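Local coordinates for protein autoinducer 2 sensor kinase/phosphatase LuxQ (Vibrio cholerae, PDB 3C38) that senses the autoinducer AI-2 through its complex with LuxP and switches between kinase and phosphatase activity in a quorum-sensing phosphorelay, at residues A[119-125]-A[136-142]. Residues are numbered along the deposited sequence; the frame is centred on the assembly and turned at random.
Sequences SGNWHLV and ILMRRSS
Trp122 and Arg139 pair an indole with the aliphatic stem of an arginine at the apolar centre of this antiparallel beta hairpin. Methylene CD of Arg139 sits over one face of the five-membered ring, 3.6 Å from its centroid and 12° off the normal, a CH-pi contact. CG of Arg139 is anti to the backbone N (chi1 -171°), and with the chain extended as far as NE the arginine runs across the indole at about a right angle. Leu137 continues this face of the sheet: its CB meets Trp122 CE3 at 4.0 Å, and its CD2 touches CD1 of Leu124. Trp122, Leu137 and Arg139 all pack on helix 22-47, the long helix lying over this face. The other face carries Val125, whose CG2 lies 4.1 Å from Ile136 CB and near Met138 CG.

Two hydrogen-bonded pairs, His123 with Met138 and Val125 with Ile136, join the backbones. His123 N reaches Met138 O at 2.6 Å, within the carbonyl plane. On the Ser119 side of His123, a water donates to Asn121 O and accepts from Arg140 N, and further along Gly120 N makes a weak bond to Arg140 O. At the polar edge Arg140 bends at chi3 (65°), bringing NE and NH2 to Ser119 OG; both bonds are weak, NH2 standing at 2.7 Å. A second water links Ser119 OG to Ser142 OG.

In this periplasmic sensor domain of the Cache clan, strand 123-127 is an outermost strand of the chain's five-stranded antiparallel sheet, paired with strand 134-143. Arg139 divides its chemistry: the stem covers the indole, while NH1 hydrogen-bonds Gln44 and NH2 forms a salt bridge with Asp45, a pair of bonds that ties the hairpin to helix 22-47 and would probably offset the charge of this buried residue.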
ATOM      1  N   SER A 119       5.834 -10.499  11.216  1.00 54.84           N
ATOM      2  CA  SER A 119       4.532  -9.862  11.424  1.00 53.91           C
ATOM      3  C   SER A 119       4.668  -8.478  12.065  1.00 53.73           C
ATOM      4  O   SER A 119       5.724  -8.133  12.610  1.00 54.97           O
ATOM      5  CB  SER A 119       3.644 -10.739  12.333  1.00 52.47           C
ATOM      6  OG  SER A 119       3.405 -12.023  11.781  1.00 48.44           O
ATOM      7  N   GLY A 120       3.595  -7.693  11.996  1.00 51.50           N
ATOM      8  CA  GLY A 120       3.602  -6.376  12.610  1.00 49.07           C
ATOM      9  C   GLY A 120       4.443  -5.306  11.943  1.00 48.51           C
ATOM     10  O   GLY A 120       4.614  -4.220  12.503  1.00 48.12           O
ATOM     11  N   ASN A 121       4.976  -5.600  10.758  1.00 47.17           N
ATOM     12  CA  ASN A 121       5.788  -4.630  10.021  1.00 44.01           C
ATOM     13  C   ASN A 121       5.429  -4.588   8.544  1.00 40.61           C
ATOM     14  O   ASN A 121       5.252  -5.621   7.902  1.00 38.61           O
ATOM     15  CB  ASN A 121       7.281  -4.936  10.155  1.00 46.05           C
ATOM     16  CG  ASN A 121       7.838  -4.567  11.519  1.00 51.01           C
ATOM     17  OD1 ASN A 121       8.937  -4.019  11.619  1.00 52.61           O
ATOM     18  ND2 ASN A 121       7.092  -4.875  12.577  1.00 51.93           N
ATOM     19  N   TRP A 122       5.312  -3.377   8.019  1.00 38.76           N
ATOM     20  CA  TRP A 122       4.999  -3.179   6.614  1.00 37.31           C
ATOM     21  C   TRP A 122       6.248  -3.523   5.810  1.00 37.60           C
ATOM     22  O   TRP A 122       7.366  -3.253   6.252  1.00 35.75           O
ATOM     23  CB  TRP A 122       4.606  -1.723   6.363  1.00 34.25           C
ATOM     24  CG  TRP A 122       3.208  -1.399   6.772  1.00 29.97           C
ATOM     25  CD1 TRP A 122       2.808  -0.755   7.904  1.00 29.10           C
ATOM     26  CD2 TRP A 122       2.018  -1.729   6.050  1.00 28.85           C
ATOM     27  NE1 TRP A 122       1.434  -0.664   7.934  1.00 30.20           N
ATOM     28  CE2 TRP A 122       0.924  -1.256   6.808  1.00 28.09           C
ATOM     29  CE3 TRP A 122       1.767  -2.386   4.836  1.00 27.79           C
ATOM     30  CZ2 TRP A 122      -0.404  -1.411   6.389  1.00 28.25           C
ATOM     31  CZ3 TRP A 122       0.454  -2.542   4.417  1.00 29.92           C
ATOM     32  CH2 TRP A 122      -0.621  -2.056   5.196  1.00 29.81           C
ATOM     33  N   HIS A 123       6.056  -4.127   4.642  1.00 36.51           N
ATOM     34  CA  HIS A 123       7.170  -4.500   3.781  1.00 37.11           C
ATOM     35  C   HIS A 123       6.969  -3.920   2.389  1.00 36.78           C
ATOM     36  O   HIS A 123       5.917  -4.113   1.776  1.00 34.04           O
ATOM     37  CB  HIS A 123       7.273  -6.023   3.656  1.00 38.44           C
ATOM     38  CG  HIS A 123       7.775  -6.703   4.889  1.00 45.27           C
ATOM     39  ND1 HIS A 123       9.118  -6.904   5.137  1.00 45.47           N
ATOM     40  CD2 HIS A 123       7.115  -7.224   5.950  1.00 46.03           C
ATOM     41  CE1 HIS A 123       9.261  -7.520   6.297  1.00 47.13           C
ATOM     42  NE2 HIS A 123       8.062  -7.727   6.810  1.00 47.42           N
ATOM     43  N   LEU A 124       7.982  -3.206   1.900  1.00 36.76           N
ATOM     44  CA  LEU A 124       7.940  -2.630   0.566  1.00 34.89           C
ATOM     45  C   LEU A 124       8.505  -3.707  -0.345  1.00 36.23           C
ATOM     46  O   LEU A 124       9.692  -4.021  -0.287  1.00 37.05           O
ATOM     47  CB  LEU A 124       8.795  -1.365   0.501  1.00 32.56           C
ATOM     48  CG  LEU A 124       8.993  -0.774  -0.899  1.00 32.54           C
ATOM     49  CD1 LEU A 124       7.635  -0.493  -1.534  1.00 31.95           C
ATOM     50  CD2 LEU A 124       9.831   0.501  -0.805  1.00 31.91           C
ATOM     51  N   VAL A 125       7.643  -4.296  -1.163  1.00 36.17           N
ATOM     52  CA  VAL A 125       8.050  -5.357  -2.072  1.00 36.89           C
ATOM     53  C   VAL A 125       7.566  -5.053  -3.489  1.00 37.97           C
ATOM     54  O   VAL A 125       6.658  -4.251  -3.685  1.00 37.28           O
ATOM     55  CB  VAL A 125       7.482  -6.692  -1.625  1.00 37.52           C
ATOM     56  CG1 VAL A 125       7.911  -6.977  -0.196  1.00 34.85           C
ATOM     57  CG2 VAL A 125       5.975  -6.664  -1.732  1.00 36.86           C
ATOM     58  N   ILE A 136       4.388  -2.800  -4.027  1.00 30.11           N
ATOM     59  CA  ILE A 136       3.355  -3.065  -3.037  1.00 28.29           C
ATOM     60  C   ILE A 136       3.836  -2.959  -1.605  1.00 30.72           C
ATOM     61  O   ILE A 136       4.946  -3.373  -1.290  1.00 29.73           O
ATOM     62  CB  ILE A 136       2.816  -4.489  -3.208  1.00 26.47           C
ATOM     63  CG1 ILE A 136       2.515  -4.751  -4.679  1.00 24.99           C
ATOM     64  CG2 ILE A 136       1.583  -4.695  -2.338  1.00 27.19           C
ATOM     65  CD1 ILE A 136       2.121  -6.193  -4.969  1.00 26.95           C
ATOM     66  N   LEU A 137       2.996  -2.390  -0.743  1.00 31.38           N
ATOM     67  CA  LEU A 137       3.307  -2.294   0.681  1.00 31.72           C
ATOM     68  C   LEU A 137       2.470  -3.427   1.276  1.00 33.44           C
ATOM     69  O   LEU A 137       1.244  -3.445   1.140  1.00 30.24           O
ATOM     70  CB  LEU A 137       2.865  -0.953   1.255  1.00 31.18           C
ATOM     71  CG  LEU A 137       3.718   0.251   0.844  1.00 34.24           C
ATOM     72  CD1 LEU A 137       3.016   1.553   1.230  1.00 30.92           C
ATOM     73  CD2 LEU A 137       5.082   0.150   1.521  1.00 31.94           C
ATOM     74  N   MET A 138       3.134  -4.401   1.887  1.00 33.55           N
ATOM     75  CA  MET A 138       2.415  -5.520   2.456  1.00 35.38           C
ATOM     76  C   MET A 138       2.680  -5.696   3.929  1.00 34.04           C
ATOM     77  O   MET A 138       3.722  -5.287   4.440  1.00 33.63           O
ATOM     78  CB  MET A 138       2.769  -6.812   1.732  1.00 41.42           C
ATOM     79  CG  MET A 138       2.074  -6.979   0.411  1.00 47.67           C
ATOM     80  SD  MET A 138       2.186  -8.676  -0.107  1.00 57.97           S
ATOM     81  CE  MET A 138       1.167  -9.461   1.089  1.00 54.07           C
ATOM     82  N   ARG A 139       1.722  -6.316   4.604  1.00 32.72           N
ATOM     83  CA  ARG A 139       1.838  -6.561   6.030  1.00 34.06           C
ATOM     84  C   ARG A 139       1.100  -7.845   6.386  1.00 33.08           C
ATOM     85  O   ARG A 139       0.032  -8.137   5.845  1.00 30.38           O
ATOM     86  CB  ARG A 139       1.281  -5.371   6.812  1.00 33.92           C
ATOM     87  CG  ARG A 139       1.542  -5.425   8.307  1.00 36.24           C
ATOM     88  CD  ARG A 139       1.203  -4.093   8.943  1.00 35.84           C
ATOM     89  NE  ARG A 139       1.406  -4.115  10.389  1.00 37.49           N
ATOM     90  CZ  ARG A 139       0.573  -4.695  11.245  1.00 35.73           C
ATOM     91  NH1 ARG A 139      -0.526  -5.295  10.798  1.00 31.40           N
ATOM     92  NH2 ARG A 139       0.842  -4.671  12.543  1.00 35.72           N
ATOM     93  N   ARG A 140       1.696  -8.614   7.294  1.00 36.23           N
ATOM     94  CA  ARG A 140       1.131  -9.893   7.732  1.00 37.95           C
ATOM     95  C   ARG A 140       0.620  -9.837   9.180  1.00 37.12           C
ATOM     96  O   ARG A 140       1.243  -9.233  10.050  1.00 36.64           O
ATOM     97  CB  ARG A 140       2.211 -10.981   7.627  1.00 39.93           C
ATOM     98  CG  ARG A 140       1.703 -12.394   7.761  1.00 40.46           C
ATOM     99  CD  ARG A 140       2.851 -13.402   7.826  1.00 42.95           C
ATOM    100  NE  ARG A 140       3.645 -13.225   9.031  1.00 48.41           N
ATOM    101  CZ  ARG A 140       4.384 -14.178   9.589  1.00 50.92           C
ATOM    102  NH1 ARG A 140       4.433 -15.390   9.050  1.00 48.87           N
ATOM    103  NH2 ARG A 140       5.067 -13.918  10.699  1.00 52.79           N
ATOM    104  N   SER A 141      -0.513 -10.474   9.438  1.00 38.98           N
ATOM    105  CA  SER A 141      -1.053 -10.510  10.790  1.00 41.93           C
ATOM    106  C   SER A 141      -1.491 -11.935  11.140  1.00 42.57           C
ATOM    107  O   SER A 141      -2.328 -12.530  10.462  1.00 42.00           O
ATOM    108  CB  SER A 141      -2.236  -9.545  10.925  1.00 42.06           C
ATOM    109  OG  SER A 141      -2.609  -9.398  12.287  1.00 43.77           O
ATOM    110  N   SER A 142      -0.918 -12.474  12.210  1.00 44.56           N
ATOM    111  CA  SER A 142      -1.224 -13.833  12.654  1.00 48.00           C
ATOM    112  C   SER A 142      -2.707 -14.060  12.905  1.00 50.34           C
ATOM    113  O   SER A 142      -3.392 -13.198  13.446  1.00 51.80           O
ATOM    114  CB  SER A 142      -0.445 -14.137  13.933  1.00 49.37           C
ATOM    115  OG  SER A 142       0.912 -13.722  13.811  1.00 48.90           O
TER
HETATM  116  O   HOH W   1       3.413 -14.149  13.953  1.00 61.46           O
HETATM  117  O   HOH W   2       4.204  -7.990   8.201  1.00 39.32           O